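Local coordinates for O-phospho-L-seryl-tRNA:Cys-tRNA synthase (Methanocaldococcus jannaschii DSM 2661, PDB 5X6B), which converts O-phosphoseryl-tRNA to cysteinyl-tRNA, probably by pyridoxal phosphate chemistry on the tRNA-bound amino acid, at residues B[142-147]-B[161-166]. Numbering follows the deposited sequence.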
loop_
_atom_site.group_PDB
_atom_site.type_symbol
_atom_site.label_atom_id
_atom_site.label_comp_id
_atom_site.label_asym_id
_atom_site.label_seq_id
_atom_site.Cartn_x
_atom_site.Cartn_y
_atom_site.Cartn_z
ATOM N N LEU B 142 5.054 7.365 -31.105
ATOM C CA LEU B 142 5.913 7.333 -29.924
ATOM C C LEU B 142 7.390 7.231 -30.297
ATOM O O LEU B 142 7.728 6.864 -31.423
ATOM C CB LEU B 142 5.522 6.166 -29.010
ATOM C CG LEU B 142 5.269 4.775 -29.616
ATOM C CD1 LEU B 142 6.557 4.028 -29.941
ATOM C CD2 LEU B 142 4.409 3.934 -28.685
ATOM N N ASP B 143 8.267 7.545 -29.346
ATOM C CA ASP B 143 9.710 7.446 -29.566
ATOM C C ASP B 143 10.160 5.988 -29.632
ATOM O O ASP B 143 9.470 5.099 -29.155
ATOM C CB ASP B 143 10.483 8.183 -28.465
ATOM C CG ASP B 143 10.170 7.657 -27.073
ATOM O OD1 ASP B 143 9.037 7.189 -26.843
ATOM O OD2 ASP B 143 11.065 7.702 -26.207
ATOM N N LYS B 144 11.327 5.750 -30.215
ATOM C CA LYS B 144 11.844 4.393 -30.358
ATOM C C LYS B 144 12.388 3.842 -29.043
ATOM O O LYS B 144 12.669 2.649 -28.932
ATOM C CB LYS B 144 12.931 4.350 -31.436
ATOM C CG LYS B 144 12.619 3.389 -32.567
ATOM C CD LYS B 144 13.730 3.326 -33.602
ATOM C CE LYS B 144 13.229 3.829 -34.952
ATOM N NZ LYS B 144 14.134 3.471 -36.083
ATOM N N ASN B 145 12.532 4.716 -28.050
ATOM C CA ASN B 145 13.007 4.309 -26.730
ATOM C C ASN B 145 11.869 3.952 -25.786
ATOM O O ASN B 145 12.086 3.742 -24.590
ATOM C CB ASN B 145 13.847 5.417 -26.091
ATOM C CG ASN B 145 15.288 5.386 -26.529
ATOM O OD1 ASN B 145 15.745 4.425 -27.153
ATOM N ND2 ASN B 145 16.029 6.431 -26.173
ATOM N N ALA B 146 10.657 3.891 -26.323
ATOM C CA ALA B 146 9.468 3.707 -25.499
ATOM C C ALA B 146 9.472 2.371 -24.760
ATOM O O ALA B 146 9.972 1.360 -25.265
ATOM C CB ALA B 146 8.213 3.837 -26.350
ATOM N N HIS B 147 8.915 2.393 -23.553
ATOM C CA HIS B 147 8.779 1.204 -22.723
ATOM C C HIS B 147 7.819 0.217 -23.374
ATOM O O HIS B 147 6.828 0.625 -23.983
ATOM C CB HIS B 147 8.286 1.590 -21.329
ATOM C CG HIS B 147 8.442 0.509 -20.307
ATOM N ND1 HIS B 147 7.395 -0.275 -19.887
ATOM C CD2 HIS B 147 9.533 0.082 -19.620
ATOM C CE1 HIS B 147 7.827 -1.140 -18.983
ATOM N NE2 HIS B 147 9.121 -0.943 -18.809
ATOM N N VAL B 161 1.014 1.534 -34.293
ATOM C CA VAL B 161 2.140 2.243 -33.689
ATOM C C VAL B 161 3.237 2.578 -34.691
ATOM O O VAL B 161 3.684 1.718 -35.454
ATOM C CB VAL B 161 2.760 1.420 -32.530
ATOM C CG1 VAL B 161 4.055 2.051 -32.055
ATOM C CG2 VAL B 161 1.777 1.294 -31.379
ATOM N N ALA B 162 3.670 3.835 -34.679
ATOM C CA ALA B 162 4.820 4.264 -35.465
ATOM C C ALA B 162 5.889 4.869 -34.550
ATOM O O ALA B 162 5.571 5.607 -33.612
ATOM C CB ALA B 162 4.398 5.259 -36.529
ATOM N N GLU B 163 7.150 4.562 -34.833
ATOM C CA GLU B 163 8.260 4.984 -33.984
ATOM C C GLU B 163 9.002 6.208 -34.518
ATOM O O GLU B 163 9.397 6.250 -35.682
ATOM C CB GLU B 163 9.249 3.829 -33.800
ATOM C CG GLU B 163 8.675 2.633 -33.051
ATOM C CD GLU B 163 9.594 1.427 -33.076
ATOM O OE1 GLU B 163 10.503 1.384 -33.931
ATOM O OE2 GLU B 163 9.408 0.521 -32.236
ATOM N N VAL B 164 9.186 7.202 -33.652
ATOM C CA VAL B 164 10.053 8.337 -33.951
ATOM C C VAL B 164 11.491 7.957 -33.621
ATOM O O VAL B 164 11.783 7.520 -32.512
ATOM C CB VAL B 164 9.651 9.592 -33.161
ATOM C CG1 VAL B 164 10.691 10.682 -33.338
ATOM C CG2 VAL B 164 8.278 10.076 -33.598
ATOM N N GLY B 165 12.386 8.121 -34.589
ATOM C CA GLY B 165 13.730 7.586 -34.482
ATOM C C GLY B 165 14.748 8.440 -33.747
ATOM O O GLY B 165 14.423 9.470 -33.152
ATOM N N TYR B 166 15.998 7.994 -33.805
ATOM C CA TYR B 166 17.094 8.639 -33.100
ATOM C C TYR B 166 17.664 9.858 -33.817
ATOM O O TYR B 166 17.771 9.885 -35.041
ATOM C CB TYR B 166 18.223 7.635 -32.865
ATOM C CG TYR B 166 17.839 6.487 -31.968
ATOM C CD1 TYR B 166 17.809 6.641 -30.587
ATOM C CD2 TYR B 166 17.509 5.248 -32.499
ATOM C CE1 TYR B 166 17.461 5.592 -29.762
ATOM C CE2 TYR B 166 17.158 4.192 -31.681
ATOM C CZ TYR B 166 17.137 4.369 -30.314
ATOM O OH TYR B 166 16.790 3.315 -29.501
#
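Leu142 and Val164 lock strands 139-143 and 160-166 together in parallel: Val164 N gives a nearly straight hydrogen bond to Leu142 O (2.7 Å), and Leu142 N reaches Ala162 O at 3.1 Å. Where strand 139-143 gives way to a type I turn from Asp143 to Ala146, Lys144 N still makes a weak bond to Val164 O. From there the Lys144 side chain runs across strand 160-166. Its CB lies 3.5 Å from Val164 O, and CG rests against Glu163, 3.2 Å from OE1. CD comes 4.0 Å from Tyr166 CE2, meeting the ring obliquely, and the bend at chi3 (-116°) carries CE to Gly165 CA. At the tip, NZ stays 4.7 Å from Glu163 OE1, too far for a salt bridge. Beyond the lysine, Tyr166 OH donates to Asn145 OD1 (2.8 Å), which lies at the ring edge, amide and ring planes 66° apart. A phenylalanine in place of Tyr166 would probably leave Asn145 OD1 without this donor, weakening the tie between turn and strand. The two strands form a beta-alpha-beta unit through helix 148-156, which covers Leu142 and Val161; helix 179-188 packs on Asp143 and Val164 on the other face, and strand 194-200 flanks 139-143, leaving 160-166 outermost within the chain.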